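Long-range contacts in HTH-type transcriptional regulator AscG (Escherichia coli, PDB 3BRQ), which represses the asc operon of Escherichia coli, as a sequence-specific DNA-binding transcription factor of the LacI family: residues B[83-88]-B[107-112]; B[252-257]-B[279-284]. All blocks are in the same frame, centred on the assembly; numbering follows the deposited sequence.

Interaction 1. Residues B[83-88]-B[107-112]. With SO4 (sulfate ion), chain F.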
ATOM      1  N   ILE B  83     -11.130   5.792  15.388  1.00 21.01           N
ATOM      2  CA  ILE B  83      -9.770   5.388  15.796  1.00 22.00           C
ATOM      3  C   ILE B  83      -9.461   3.981  15.236  1.00 21.16           C
ATOM      4  O   ILE B  83     -10.246   3.071  15.397  1.00 21.27           O
ATOM      5  CB  ILE B  83      -9.549   5.534  17.331  1.00 23.69           C
ATOM      6  CG1 ILE B  83      -8.256   4.862  17.818  1.00 25.43           C
ATOM      7  CG2 ILE B  83     -10.667   4.913  18.125  1.00 23.97           C
ATOM      8  CD1 ILE B  83      -6.990   5.686  17.473  1.00 31.55           C
ATOM      9  N   TYR B  84      -8.356   3.836  14.500  1.00 19.53           N
ATOM     10  CA  TYR B  84      -7.850   2.498  14.189  1.00 19.46           C
ATOM     11  C   TYR B  84      -6.505   2.222  14.940  1.00 18.98           C
ATOM     12  O   TYR B  84      -5.446   2.552  14.450  1.00 18.27           O
ATOM     13  CB  TYR B  84      -7.789   2.338  12.672  1.00 19.04           C
ATOM     14  CG  TYR B  84      -7.149   1.070  12.141  1.00 20.11           C
ATOM     15  CD1 TYR B  84      -6.910  -0.042  12.964  1.00 17.80           C
ATOM     16  CD2 TYR B  84      -6.765   1.006  10.792  1.00 19.53           C
ATOM     17  CE1 TYR B  84      -6.279  -1.179  12.470  1.00 17.07           C
ATOM     18  CE2 TYR B  84      -6.180  -0.132  10.279  1.00 18.71           C
ATOM     19  CZ  TYR B  84      -5.964  -1.225  11.127  1.00 16.37           C
ATOM     20  OH  TYR B  84      -5.365  -2.330  10.584  1.00 18.79           O
ATOM     21  N   PRO B  85      -6.571   1.671  16.177  1.00 17.62           N
ATOM     22  CA  PRO B  85      -5.405   1.591  17.014  1.00 19.61           C
ATOM     23  C   PRO B  85      -4.721   0.214  16.975  1.00 21.79           C
ATOM     24  O   PRO B  85      -5.403  -0.851  16.960  1.00 22.75           O
ATOM     25  CB  PRO B  85      -6.008   1.832  18.417  1.00 20.00           C
ATOM     26  CG  PRO B  85      -7.302   1.202  18.355  1.00 18.48           C
ATOM     27  CD  PRO B  85      -7.750   1.194  16.898  1.00 18.86           C
ATOM     28  N   ARG B  86      -3.380   0.213  16.982  1.00 22.31           N
ATOM     29  CA  ARG B  86      -2.658  -1.024  17.191  1.00 20.28           C
ATOM     30  C   ARG B  86      -2.495  -1.191  18.692  1.00 22.14           C
ATOM     31  O   ARG B  86      -2.744  -2.292  19.203  1.00 20.75           O
ATOM     32  CB  ARG B  86      -1.250  -1.033  16.538  1.00 21.69           C
ATOM     33  CG  ARG B  86      -0.481  -2.333  16.871  1.00 24.74           C
ATOM     34  CD  ARG B  86       0.655  -2.662  15.969  1.00 24.43           C
ATOM     35  NE  ARG B  86       0.236  -3.063  14.608  1.00 26.03           N
ATOM     36  CZ  ARG B  86       1.123  -3.324  13.671  1.00 24.25           C
ATOM     37  NH1 ARG B  86       2.405  -3.249  14.027  1.00 27.12           N
ATOM     38  NH2 ARG B  86       0.762  -3.675  12.414  1.00 25.53           N
ATOM     39  N   PHE B  87      -2.092  -0.127  19.404  1.00 21.21           N
ATOM     40  CA  PHE B  87      -1.581  -0.286  20.787  1.00 22.21           C
ATOM     41  C   PHE B  87      -2.584  -0.126  21.946  1.00 23.00           C
ATOM     42  O   PHE B  87      -2.429  -0.794  22.989  1.00 23.65           O
ATOM     43  CB  PHE B  87      -0.324   0.580  21.016  1.00 21.88           C
ATOM     44  CG  PHE B  87       0.810   0.243  20.079  1.00 20.94           C
ATOM     45  CD1 PHE B  87       1.681  -0.835  20.368  1.00 19.61           C
ATOM     46  CD2 PHE B  87       0.960   0.932  18.880  1.00 20.05           C
ATOM     47  CE1 PHE B  87       2.705  -1.173  19.501  1.00 21.00           C
ATOM     48  CE2 PHE B  87       1.991   0.597  17.982  1.00 18.38           C
ATOM     49  CZ  PHE B  87       2.854  -0.432  18.260  1.00 18.34           C
ATOM     50  N   LEU B  88      -3.561   0.775  21.831  1.00 22.88           N
ATOM     51  CA  LEU B  88      -4.492   1.000  22.945  1.00 24.01           C
ATOM     52  C   LEU B  88      -5.213  -0.290  23.318  1.00 23.85           C
ATOM     53  O   LEU B  88      -5.612  -1.015  22.434  1.00 24.31           O
ATOM     54  CB  LEU B  88      -5.506   2.085  22.637  1.00 24.19           C
ATOM     55  CG  LEU B  88      -5.004   3.543  22.645  1.00 24.40           C
ATOM     56  CD1 LEU B  88      -5.927   4.431  21.776  1.00 24.32           C
ATOM     57  CD2 LEU B  88      -4.946   4.088  24.065  1.00 21.69           C
ATOM     58  N   LEU B 107     -12.274   0.971  14.832  1.00 21.30           N
ATOM     59  CA  LEU B 107     -12.128  -0.012  13.767  1.00 20.38           C
ATOM     60  C   LEU B 107     -11.115  -1.105  14.174  1.00 21.82           C
ATOM     61  O   LEU B 107      -9.998  -0.795  14.641  1.00 19.33           O
ATOM     62  CB  LEU B 107     -11.602   0.716  12.502  1.00 19.77           C
ATOM     63  CG  LEU B 107     -11.458  -0.125  11.216  1.00 21.60           C
ATOM     64  CD1 LEU B 107     -12.878  -0.501  10.673  1.00 19.73           C
ATOM     65  CD2 LEU B 107     -10.695   0.673  10.151  1.00 23.45           C
ATOM     66  N   ASN B 108     -11.470  -2.376  13.933  1.00 22.79           N
ATOM     67  CA  ASN B 108     -10.525  -3.509  14.046  1.00 25.71           C
ATOM     68  C   ASN B 108     -10.344  -4.015  15.479  1.00 27.30           C
ATOM     69  O   ASN B 108      -9.446  -4.834  15.732  1.00 29.65           O
ATOM     70  CB  ASN B 108      -9.142  -3.214  13.404  1.00 25.22           C
ATOM     71  CG  ASN B 108      -8.366  -4.512  13.007  1.00 28.52           C
ATOM     72  OD1 ASN B 108      -7.153  -4.632  13.235  1.00 35.09           O
ATOM     73  ND2 ASN B 108      -9.060  -5.467  12.431  1.00 22.01           N
ATOM     74  N   ARG B 109     -11.151  -3.520  16.423  1.00 28.44           N
ATOM     75  CA  ARG B 109     -11.060  -3.979  17.823  1.00 29.30           C
ATOM     76  C   ARG B 109     -12.499  -4.092  18.352  1.00 30.90           C
ATOM     77  O   ARG B 109     -13.349  -3.240  18.054  1.00 31.09           O
ATOM     78  CB  ARG B 109     -10.243  -3.001  18.706  1.00 29.25           C
ATOM     79  CG  ARG B 109      -8.963  -2.374  18.065  1.00 28.81           C
ATOM     80  CD  ARG B 109      -7.733  -3.356  17.948  1.00 29.39           C
ATOM     81  NE  ARG B 109      -7.461  -3.820  19.294  1.00 24.51           N
ATOM     82  CZ  ARG B 109      -6.678  -3.178  20.165  1.00 28.61           C
ATOM     83  NH1 ARG B 109      -5.974  -2.125  19.755  1.00 20.05           N
ATOM     84  NH2 ARG B 109      -6.528  -3.650  21.425  1.00 26.57           N
ATOM     85  N   ARG B 110     -12.780  -5.140  19.113  1.00 32.50           N
ATOM     86  CA  ARG B 110     -14.135  -5.339  19.693  1.00 34.12           C
ATOM     87  C   ARG B 110     -14.234  -4.777  21.105  1.00 33.98           C
ATOM     88  O   ARG B 110     -13.518  -5.226  21.981  1.00 33.55           O
ATOM     89  CB  ARG B 110     -14.509  -6.836  19.698  1.00 34.08           C
ATOM     90  CG  ARG B 110     -15.990  -7.085  20.115  1.00 39.17           C
ATOM     91  CD  ARG B 110     -16.463  -8.514  19.852  1.00 44.91           C
ATOM     92  NE  ARG B 110     -15.389  -9.478  20.056  1.00 48.80           N
ATOM     93  CZ  ARG B 110     -15.537 -10.807  20.090  1.00 50.87           C
ATOM     94  NH1 ARG B 110     -16.738 -11.373  19.935  1.00 48.43           N
ATOM     95  NH2 ARG B 110     -14.463 -11.570  20.281  1.00 50.24           N
ATOM     96  N   LEU B 111     -15.106  -3.798  21.336  1.00 34.41           N
ATOM     97  CA  LEU B 111     -15.203  -3.193  22.668  1.00 36.04           C
ATOM     98  C   LEU B 111     -16.018  -4.003  23.684  1.00 38.01           C
ATOM     99  O   LEU B 111     -16.914  -4.778  23.312  1.00 37.91           O
ATOM    100  CB  LEU B 111     -15.721  -1.745  22.586  1.00 35.91           C
ATOM    101  CG  LEU B 111     -14.774  -0.717  21.930  1.00 35.37           C
ATOM    102  CD1 LEU B 111     -15.247   0.675  22.213  1.00 35.15           C
ATOM    103  CD2 LEU B 111     -13.330  -0.867  22.379  1.00 32.14           C
ATOM    104  N   ARG B 112     -15.686  -3.836  24.969  1.00 39.56           N
ATOM    105  CA  ARG B 112     -16.340  -4.579  26.043  1.00 41.35           C
ATOM    106  C   ARG B 112     -17.595  -3.843  26.500  1.00 41.42           C
ATOM    107  O   ARG B 112     -18.704  -4.381  26.426  1.00 42.16           O
ATOM    108  CB  ARG B 112     -15.358  -4.784  27.214  1.00 42.15           C
ATOM    109  CG  ARG B 112     -15.882  -5.692  28.352  1.00 45.52           C
ATOM    110  CD  ARG B 112     -14.916  -5.797  29.566  1.00 50.88           C
ATOM    111  NE  ARG B 112     -13.493  -5.677  29.219  1.00 52.33           N
ATOM    112  CZ  ARG B 112     -12.784  -6.566  28.520  1.00 55.95           C
ATOM    113  NH1 ARG B 112     -13.349  -7.681  28.062  1.00 58.49           N
ATOM    114  NH2 ARG B 112     -11.498  -6.327  28.254  1.00 56.30           N
TER
HETATM  115  S   SO4 F 801      -3.051  -4.238  13.157  1.00 24.87           S
HETATM  116  O1  SO4 F 801      -3.875  -5.214  13.791  1.00 27.17           O
HETATM  117  O2  SO4 F 801      -2.817  -3.115  14.103  1.00 25.26           O
HETATM  118  O3  SO4 F 801      -1.874  -4.842  12.588  1.00 29.43           O
HETATM  119  O4  SO4 F 801      -3.771  -3.815  11.961  1.00 27.02           O
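The R109 guanidinium meets the turn that follows strand 80-84 through its edge: P85 O and L88 O lie there near its plane, while R86 O approaches obliquely. NH1 donates to P85 O at 3.1 Å, reaching it from above the carbonyl plane. NH1 and NH2 together take L88 O end-on, at 2.9 and 3.0 Å, both in the plane of that carbonyl, so one oxygen accepts two N-H groups. The aliphatic chain, bent at chi2 (-75°) and chi3, passes P85, with CG 3.9 Å from P85 CD. An alanine in place of R109 would probably leave the carbonyls of P85 and L88 without these donors and P85 without its packing on CG, although E66 still holds the turn by the N-H groups of R86, F87 and L88.

The Y84 ring has sulfate O4 at its edge, while L107 O and N108 CB approach it obliquely, N108 CB standing 3.6 Å from CE1. Its plane is nearly perpendicular to the N108 amide (83°), whose ND2 is hydrogen-bonded to H123. L107 adds apolar contact through CD2, 4.0 Å from Y84 CD2.

Strands 80-84 and 104-107 are parallel neighbours in a five-stranded sheet, joined through helix 90-98 in a right-handed beta-alpha-beta unit of the periplasmic-binding-protein-like fold. The backbone bond from L107 N to I83 O closes the pair near the strand ends, where Y84, R86 and N108 face the interlobe cleft.

There Y84 OH donates to sulfate O4 at 2.6 Å. The R86 guanidinium turns an edge to the same ion, NE donating almost straight to O2 (174°) and NH2 to O3. T153, S151 and G33 also bond to this sulfate, which probably came from the crystallisation liquor.

Interaction 2. Residues B[252-257]-B[279-284]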
ATOM      1  N   LYS B 252      -9.849 -12.766   1.946  1.00 24.74           N
ATOM      2  CA  LYS B 252     -10.293 -11.411   1.700  1.00 26.03           C
ATOM      3  C   LYS B 252     -11.107 -10.857   2.867  1.00 25.84           C
ATOM      4  O   LYS B 252     -12.043 -11.506   3.343  1.00 25.36           O
ATOM      5  CB  LYS B 252     -11.121 -11.327   0.412  1.00 26.61           C
ATOM      6  CG  LYS B 252     -11.495  -9.892   0.009  1.00 28.19           C
ATOM      7  CD  LYS B 252     -12.209  -9.951  -1.322  1.00 35.36           C
ATOM      8  CE  LYS B 252     -12.287  -8.562  -1.959  1.00 39.02           C
ATOM      9  NZ  LYS B 252     -13.440  -7.775  -1.433  1.00 43.73           N
ATOM     10  N   ILE B 253     -10.701  -9.668   3.313  1.00 26.21           N
ATOM     11  CA  ILE B 253     -11.362  -8.901   4.376  1.00 26.48           C
ATOM     12  C   ILE B 253     -12.281  -7.911   3.666  1.00 26.29           C
ATOM     13  O   ILE B 253     -11.861  -7.263   2.704  1.00 26.25           O
ATOM     14  CB  ILE B 253     -10.302  -8.162   5.310  1.00 26.94           C
ATOM     15  CG1 ILE B 253      -9.199  -9.143   5.788  1.00 28.33           C
ATOM     16  CG2 ILE B 253     -10.948  -7.422   6.525  1.00 26.26           C
ATOM     17  CD1 ILE B 253      -9.668 -10.376   6.631  1.00 26.81           C
ATOM     18  N   PRO B 254     -13.543  -7.789   4.145  1.00 26.92           N
ATOM     19  CA  PRO B 254     -14.496  -6.837   3.601  1.00 25.85           C
ATOM     20  C   PRO B 254     -14.163  -5.392   4.041  1.00 26.41           C
ATOM     21  O   PRO B 254     -14.987  -4.702   4.652  1.00 25.87           O
ATOM     22  CB  PRO B 254     -15.823  -7.305   4.176  1.00 26.91           C
ATOM     23  CG  PRO B 254     -15.459  -7.971   5.490  1.00 24.77           C
ATOM     24  CD  PRO B 254     -14.102  -8.566   5.284  1.00 25.38           C
ATOM     25  N   VAL B 255     -12.960  -4.944   3.716  1.00 25.09           N
ATOM     26  CA  VAL B 255     -12.519  -3.594   4.078  1.00 25.22           C
ATOM     27  C   VAL B 255     -13.541  -2.526   3.681  1.00 25.98           C
ATOM     28  O   VAL B 255     -13.979  -1.742   4.516  1.00 27.02           O
ATOM     29  CB  VAL B 255     -11.109  -3.260   3.443  1.00 25.27           C
ATOM     30  CG1 VAL B 255     -10.736  -1.779   3.633  1.00 22.95           C
ATOM     31  CG2 VAL B 255     -10.066  -4.117   4.049  1.00 21.94           C
ATOM     32  N   THR B 256     -13.912  -2.508   2.405  1.00 26.37           N
ATOM     33  CA  THR B 256     -14.860  -1.528   1.863  1.00 27.93           C
ATOM     34  C   THR B 256     -16.178  -1.430   2.638  1.00 26.75           C
ATOM     35  O   THR B 256     -16.635  -0.337   3.060  1.00 24.97           O
ATOM     36  CB  THR B 256     -15.196  -1.899   0.400  1.00 27.90           C
ATOM     37  OG1 THR B 256     -14.053  -1.639  -0.403  1.00 32.68           O
ATOM     38  CG2 THR B 256     -16.368  -1.098  -0.105  1.00 29.59           C
ATOM     39  N   GLU B 257     -16.783  -2.585   2.822  1.00 27.67           N
ATOM     40  CA  GLU B 257     -17.958  -2.703   3.673  1.00 28.88           C
ATOM     41  C   GLU B 257     -17.689  -2.190   5.050  1.00 28.07           C
ATOM     42  O   GLU B 257     -18.530  -1.495   5.637  1.00 27.81           O
ATOM     43  CB  GLU B 257     -18.421  -4.159   3.770  1.00 30.24           C
ATOM     44  CG  GLU B 257     -19.008  -4.733   2.477  1.00 34.07           C
ATOM     45  CD  GLU B 257     -17.965  -5.221   1.441  1.00 39.94           C
ATOM     46  OE1 GLU B 257     -16.722  -5.217   1.689  1.00 36.60           O
ATOM     47  OE2 GLU B 257     -18.425  -5.625   0.343  1.00 43.57           O
ATOM     48  N   LYS B 279     -23.104  -4.590  12.951  1.00 51.67           N
ATOM     49  CA  LYS B 279     -22.871  -5.514  11.832  1.00 51.84           C
ATOM     50  C   LYS B 279     -21.430  -5.965  11.980  1.00 50.90           C
ATOM     51  O   LYS B 279     -20.529  -5.155  11.776  1.00 51.64           O
ATOM     52  CB  LYS B 279     -23.002  -4.800  10.479  1.00 52.10           C
ATOM     53  CG  LYS B 279     -24.409  -4.740   9.923  1.00 54.90           C
ATOM     54  CD  LYS B 279     -24.440  -4.214   8.482  1.00 57.99           C
ATOM     55  CE  LYS B 279     -25.863  -4.312   7.919  1.00 59.99           C
ATOM     56  NZ  LYS B 279     -26.079  -3.402   6.756  1.00 60.68           N
ATOM     57  N   THR B 280     -21.198  -7.208  12.392  1.00 49.36           N
ATOM     58  CA  THR B 280     -19.827  -7.733  12.449  1.00 47.92           C
ATOM     59  C   THR B 280     -19.458  -8.448  11.137  1.00 46.04           C
ATOM     60  O   THR B 280     -20.326  -8.808  10.325  1.00 45.93           O
ATOM     61  CB  THR B 280     -19.566  -8.697  13.635  1.00 48.21           C
ATOM     62  OG1 THR B 280     -20.374  -9.867  13.466  1.00 49.02           O
ATOM     63  CG2 THR B 280     -19.864  -8.031  14.997  1.00 47.77           C
ATOM     64  N   PHE B 281     -18.157  -8.657  10.969  1.00 43.36           N
ATOM     65  CA  PHE B 281     -17.582  -8.981   9.667  1.00 40.46           C
ATOM     66  C   PHE B 281     -16.684 -10.216   9.769  1.00 40.18           C
ATOM     67  O   PHE B 281     -16.305 -10.644  10.874  1.00 39.08           O
ATOM     68  CB  PHE B 281     -16.837  -7.760   9.112  1.00 38.89           C
ATOM     69  CG  PHE B 281     -17.744  -6.593   8.807  1.00 36.07           C
ATOM     70  CD1 PHE B 281     -18.281  -6.424   7.544  1.00 32.82           C
ATOM     71  CD2 PHE B 281     -18.104  -5.680   9.802  1.00 33.67           C
ATOM     72  CE1 PHE B 281     -19.144  -5.345   7.254  1.00 31.01           C
ATOM     73  CE2 PHE B 281     -18.971  -4.588   9.511  1.00 32.31           C
ATOM     74  CZ  PHE B 281     -19.482  -4.434   8.230  1.00 28.37           C
ATOM     75  N   SER B 282     -16.411 -10.811   8.610  1.00 39.84           N
ATOM     76  CA  SER B 282     -15.591 -12.013   8.474  1.00 39.55           C
ATOM     77  C   SER B 282     -15.062 -12.016   7.049  1.00 38.06           C
ATOM     78  O   SER B 282     -15.726 -11.545   6.121  1.00 38.56           O
ATOM     79  CB  SER B 282     -16.430 -13.284   8.720  1.00 40.26           C
ATOM     80  OG  SER B 282     -17.661 -13.231   7.978  1.00 43.87           O
ATOM     81  N   GLY B 283     -13.865 -12.540   6.878  1.00 36.90           N
ATOM     82  CA  GLY B 283     -13.292 -12.696   5.555  1.00 35.30           C
ATOM     83  C   GLY B 283     -13.709 -14.013   4.931  1.00 33.97           C
ATOM     84  O   GLY B 283     -14.306 -14.890   5.604  1.00 33.71           O
ATOM     85  N   LYS B 284     -13.422 -14.124   3.635  1.00 31.75           N
ATOM     86  CA  LYS B 284     -13.668 -15.333   2.849  1.00 30.75           C
ATOM     87  C   LYS B 284     -12.340 -15.732   2.229  1.00 27.71           C
ATOM     88  O   LYS B 284     -11.630 -14.881   1.731  1.00 25.47           O
ATOM     89  CB  LYS B 284     -14.689 -15.088   1.719  1.00 31.43           C
ATOM     90  CG  LYS B 284     -14.580 -13.697   1.087  1.00 36.84           C
ATOM     91  CD  LYS B 284     -15.361 -13.510  -0.260  1.00 43.06           C
ATOM     92  CE  LYS B 284     -15.396 -12.002  -0.630  1.00 46.60           C
ATOM     93  NZ  LYS B 284     -15.262 -11.630  -2.099  1.00 47.88           N
TER
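F281 is the first residue of 279-284 to meet 252-257, and its ring packs against the start of helix 255-270. Its CG stands anti to the carbonyl carbon (chi1 -65°); CB and CD1 are the atoms that meet P254 CG, CD1 at 3.8 Å. Farther out on the ring, CE1 comes within 3.8 Å of E257 CB, so the aliphatic part of that glutamate makes the touch. M258, the next residue of the helix, also borders F281, whose backbone bonds to D122.

S282 contributes its backbone: its carbonyl oxygen rests 3.5 Å from P254 CD, while its CB points away from 252-257. P254 occupies the N-cap position of helix 255-270 and centres an inverse gamma turn, closed by a weak bond from V255 N to I253 O. At G283 the two backbones run close, its CA 4.4 Å from I253 CA, with no side chain to hold them apart.

K284 pairs with K252 as an antiparallel hydrogen-bonded pair, which makes 284-286 the outermost strand of the six-stranded sheet in this chain. K252 N donates to K284 O at 2.8 Å (164°); the reverse bond, from K284 N to K252 O, is less certain because that oxygen is modelled too close to a neighbour. These two chain passages are crossovers between the lobes, of the kind that forms the three-stranded hinge of LacI-type proteins.

The lysine side chains run side by side in the same direction, K284 NZ lying 3.6 Å from K252 CD. With the two NZ atoms 4.3 Å apart and no salt bridge joining the segments, cohesion here falls to backbone bonds and apolar contact; the repulsion may be partly offset by D237, which K252 touches, and by the E257 carboxylate.

In the fold
Interaction 1 lies at the cleft-facing end of the five-stranded sheet, interaction 2 in the crossovers that join this lobe to the other. Their centres are 16 Å apart and their nearest atoms about 6 Å, so they do not touch directly. Shared neighbours connect them: I34 gives its backbone N-H to Y84 and packs against N108, I253 and V255, while W120 lies against both R110 and T280. The sulfate held by Y84 and R86 is also bonded by S151 and T153, and thus bridges the two lobes, between which 252-257 and 279-284 are crossovers. Relatives bind effectors in this cleft, and the anion probably marks a similar pocket here.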